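Local coordinates for uncharacterized protein (Legionella pneumophila subsp. pneumophila, PDB 5DGG), which is of unknown function but contains a LupA-type domain probably related to ubiquitin-specific cysteine proteases, at residues G133-A138 with D160-L165. Sequence-based numbering, arbitrary orientation.
Sequences GDFTCA and DTLDNL
Leu-162 carries the contact and meets both Phe-135 and Ala-138, which lie one helical turn apart on helix 132-146. Its CG is anti to the backbone N (chi1 170°), which sends the two methyls across to the other helix. CD1 reaches the Phe-135 ring, 3.6 Å from CD1 of Phe-135. The methyl approaches the ring obliquely. CD2 of Leu-162 rests against the backbone of Ala-138, 3.8 Å from its C atom. The small Ala-138 side chain lets the helices come close: its CB is 3.9 Å from CB of Leu-162, and the two CA atoms are 6.4 Å apart. All three touching residues are buried. The touching side chains are all apolar, and no polar bond joins the two segments. The Phe-135 ring also packs on Pro-88, Pro-122 and Gln-126.

The far side of segment 160-165 is looser. Asp-160 and Asn-164 are exposed there and do not touch segment 133-138. Asn-164 ND2 turns back to bond Asp-160 O at 2.9 Å, so that this carbonyl accepts from both the backbone and side-chain N of Asn-164. Asp-163 is partly exposed and forms a salt bridge with Lys-123.

Asp-134 links helix 132-146 to helix 171-183 through Arg-173 and Thr-176. The contact is helix-to-helix packing in the LupA domain, joining helix 132-146 to the last turns of helix 156-165.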
ATOM      1  N   GLY A 133       4.208  -7.702  -4.986  1.00 24.99           N
ATOM      2  CA  GLY A 133       4.464  -6.317  -5.376  1.00 25.04           C
ATOM      3  C   GLY A 133       3.451  -5.791  -6.359  1.00 25.85           C
ATOM      4  O   GLY A 133       2.951  -4.663  -6.228  1.00 25.01           O
ATOM      5  N   ASP A 134       3.185  -6.616  -7.379  1.00 26.80           N
ATOM      6  CA  ASP A 134       2.250  -6.278  -8.421  1.00 27.93           C
ATOM      7  C   ASP A 134       0.855  -6.052  -7.862  1.00 25.63           C
ATOM      8  O   ASP A 134       0.179  -5.056  -8.182  1.00 25.19           O
ATOM      9  CB  ASP A 134       2.205  -7.416  -9.474  1.00 28.45           C
ATOM     10  CG  ASP A 134       3.604  -7.790  -9.999  1.00 30.85           C
ATOM     11  OD1 ASP A 134       4.437  -8.395  -9.252  1.00 30.51           O
ATOM     12  OD2 ASP A 134       3.854  -7.484 -11.188  1.00 34.25           O
ATOM     13  N   PHE A 135       0.394  -7.011  -7.086  1.00 24.64           N
ATOM     14  CA  PHE A 135      -0.885  -6.863  -6.391  1.00 24.96           C
ATOM     15  C   PHE A 135      -0.921  -5.618  -5.520  1.00 23.83           C
ATOM     16  O   PHE A 135      -1.912  -4.887  -5.542  1.00 24.38           O
ATOM     17  CB  PHE A 135      -1.214  -8.102  -5.527  1.00 25.62           C
ATOM     18  CG  PHE A 135      -1.824  -9.267  -6.302  1.00 25.38           C
ATOM     19  CD1 PHE A 135      -3.183  -9.383  -6.422  1.00 25.77           C
ATOM     20  CD2 PHE A 135      -1.028 -10.258  -6.872  1.00 26.25           C
ATOM     21  CE1 PHE A 135      -3.751 -10.428  -7.133  1.00 25.98           C
ATOM     22  CE2 PHE A 135      -1.574 -11.312  -7.581  1.00 25.71           C
ATOM     23  CZ  PHE A 135      -2.941 -11.396  -7.711  1.00 27.09           C
ATOM     24  N   THR A 136       0.128  -5.376  -4.733  1.00 22.20           N
ATOM     25  CA  THR A 136       0.112  -4.263  -3.812  1.00 21.78           C
ATOM     26  C   THR A 136       0.117  -2.915  -4.576  1.00 23.59           C
ATOM     27  O   THR A 136      -0.603  -1.970  -4.198  1.00 22.77           O
ATOM     28  CB  THR A 136       1.288  -4.411  -2.786  1.00 22.33           C
ATOM     29  OG1 THR A 136       1.016  -5.541  -1.942  1.00 22.01           O
ATOM     30  CG2 THR A 136       1.401  -3.178  -1.965  1.00 21.58           C
ATOM     31  N   CYS A 137       0.871  -2.831  -5.672  1.00 24.76           N
ATOM     32  CA  CYS A 137       0.922  -1.628  -6.487  1.00 25.53           C
ATOM     33  C   CYS A 137      -0.409  -1.348  -7.126  1.00 25.79           C
ATOM     34  O   CYS A 137      -0.961  -0.210  -7.055  1.00 25.29           O
ATOM     35  CB  CYS A 137       1.988  -1.728  -7.574  1.00 29.96           C
ATOM     36  SG  CYS A 137       3.644  -1.395  -6.984  1.00 35.61           S
ATOM     37  N   ALA A 138      -1.003  -2.400  -7.692  1.00 25.86           N
ATOM     38  CA  ALA A 138      -2.276  -2.240  -8.366  1.00 25.00           C
ATOM     39  C   ALA A 138      -3.389  -1.936  -7.370  1.00 25.04           C
ATOM     40  O   ALA A 138      -4.267  -1.105  -7.623  1.00 24.02           O
ATOM     41  CB  ALA A 138      -2.619  -3.468  -9.174  1.00 27.46           C
ATOM     42  N   ASP A 160      -7.993  -2.069 -13.447  1.00 31.83           N
ATOM     43  CA  ASP A 160      -8.935  -2.939 -14.173  1.00 34.74           C
ATOM     44  C   ASP A 160      -8.351  -4.320 -14.377  1.00 33.24           C
ATOM     45  O   ASP A 160      -9.082  -5.297 -14.361  1.00 36.36           O
ATOM     46  CB  ASP A 160      -9.369  -2.352 -15.535  1.00 37.36           C
ATOM     47  CG  ASP A 160     -10.025  -0.952 -15.416  1.00 40.16           C
ATOM     48  OD1 ASP A 160     -10.436  -0.534 -14.302  1.00 39.97           O
ATOM     49  OD2 ASP A 160     -10.079  -0.261 -16.451  1.00 40.66           O
ATOM     50  N   THR A 161      -7.041  -4.431 -14.554  1.00 32.44           N
ATOM     51  CA  THR A 161      -6.451  -5.772 -14.619  1.00 32.09           C
ATOM     52  C   THR A 161      -6.639  -6.500 -13.286  1.00 31.90           C
ATOM     53  O   THR A 161      -7.166  -7.656 -13.220  1.00 28.56           O
ATOM     54  CB  THR A 161      -4.993  -5.724 -15.044  1.00 33.29           C
ATOM     55  OG1 THR A 161      -4.913  -5.108 -16.338  1.00 34.31           O
ATOM     56  CG2 THR A 161      -4.404  -7.134 -15.100  1.00 33.82           C
ATOM     57  N   LEU A 162      -6.197  -5.852 -12.216  1.00 29.65           N
ATOM     58  CA  LEU A 162      -6.356  -6.445 -10.879  1.00 28.81           C
ATOM     59  C   LEU A 162      -7.785  -6.855 -10.587  1.00 29.16           C
ATOM     60  O   LEU A 162      -8.054  -7.986 -10.150  1.00 29.17           O
ATOM     61  CB  LEU A 162      -5.929  -5.447  -9.802  1.00 26.87           C
ATOM     62  CG  LEU A 162      -6.262  -5.845  -8.343  1.00 26.20           C
ATOM     63  CD1 LEU A 162      -5.415  -6.989  -7.900  1.00 26.23           C
ATOM     64  CD2 LEU A 162      -5.996  -4.684  -7.416  1.00 27.97           C
ATOM     65  N   ASP A 163      -8.714  -5.943 -10.815  1.00 30.25           N
ATOM     66  CA  ASP A 163     -10.097  -6.190 -10.423  1.00 33.54           C
ATOM     67  C   ASP A 163     -10.769  -7.338 -11.154  1.00 35.44           C
ATOM     68  O   ASP A 163     -11.596  -8.067 -10.577  1.00 35.68           O
ATOM     69  CB  ASP A 163     -10.927  -4.947 -10.673  1.00 37.54           C
ATOM     70  CG  ASP A 163     -12.273  -5.030 -10.022  1.00 40.59           C
ATOM     71  OD1 ASP A 163     -12.344  -4.948  -8.786  1.00 41.68           O
ATOM     72  OD2 ASP A 163     -13.273  -5.219 -10.738  1.00 44.13           O
ATOM     73  N   ASN A 164     -10.440  -7.491 -12.437  1.00 34.50           N
ATOM     74  CA  ASN A 164     -11.102  -8.502 -13.253  1.00 37.00           C
ATOM     75  C   ASN A 164     -10.330  -9.761 -13.419  1.00 38.47           C
ATOM     76  O   ASN A 164     -10.957 -10.806 -13.535  1.00 38.22           O
ATOM     77  CB  ASN A 164     -11.466  -7.906 -14.613  1.00 36.49           C
ATOM     78  CG  ASN A 164     -12.437  -6.756 -14.455  1.00 37.43           C
ATOM     79  OD1 ASN A 164     -13.596  -6.978 -14.216  1.00 35.99           O
ATOM     80  ND2 ASN A 164     -11.943  -5.531 -14.491  1.00 36.20           N
ATOM     81  N   LEU A 165      -8.990  -9.678 -13.429  1.00 37.56           N
ATOM     82  CA  LEU A 165      -8.134 -10.833 -13.738  1.00 38.36           C
ATOM     83  C   LEU A 165      -7.148 -11.306 -12.665  1.00 37.89           C
ATOM     84  O   LEU A 165      -6.542 -12.368 -12.829  1.00 35.22           O
ATOM     85  CB  LEU A 165      -7.293 -10.510 -14.959  1.00 40.84           C
ATOM     86  CG  LEU A 165      -8.103 -10.328 -16.237  1.00 45.48           C
ATOM     87  CD1 LEU A 165      -7.236  -9.653 -17.306  1.00 48.80           C
ATOM     88  CD2 LEU A 165      -8.611 -11.692 -16.693  1.00 45.13           C
TER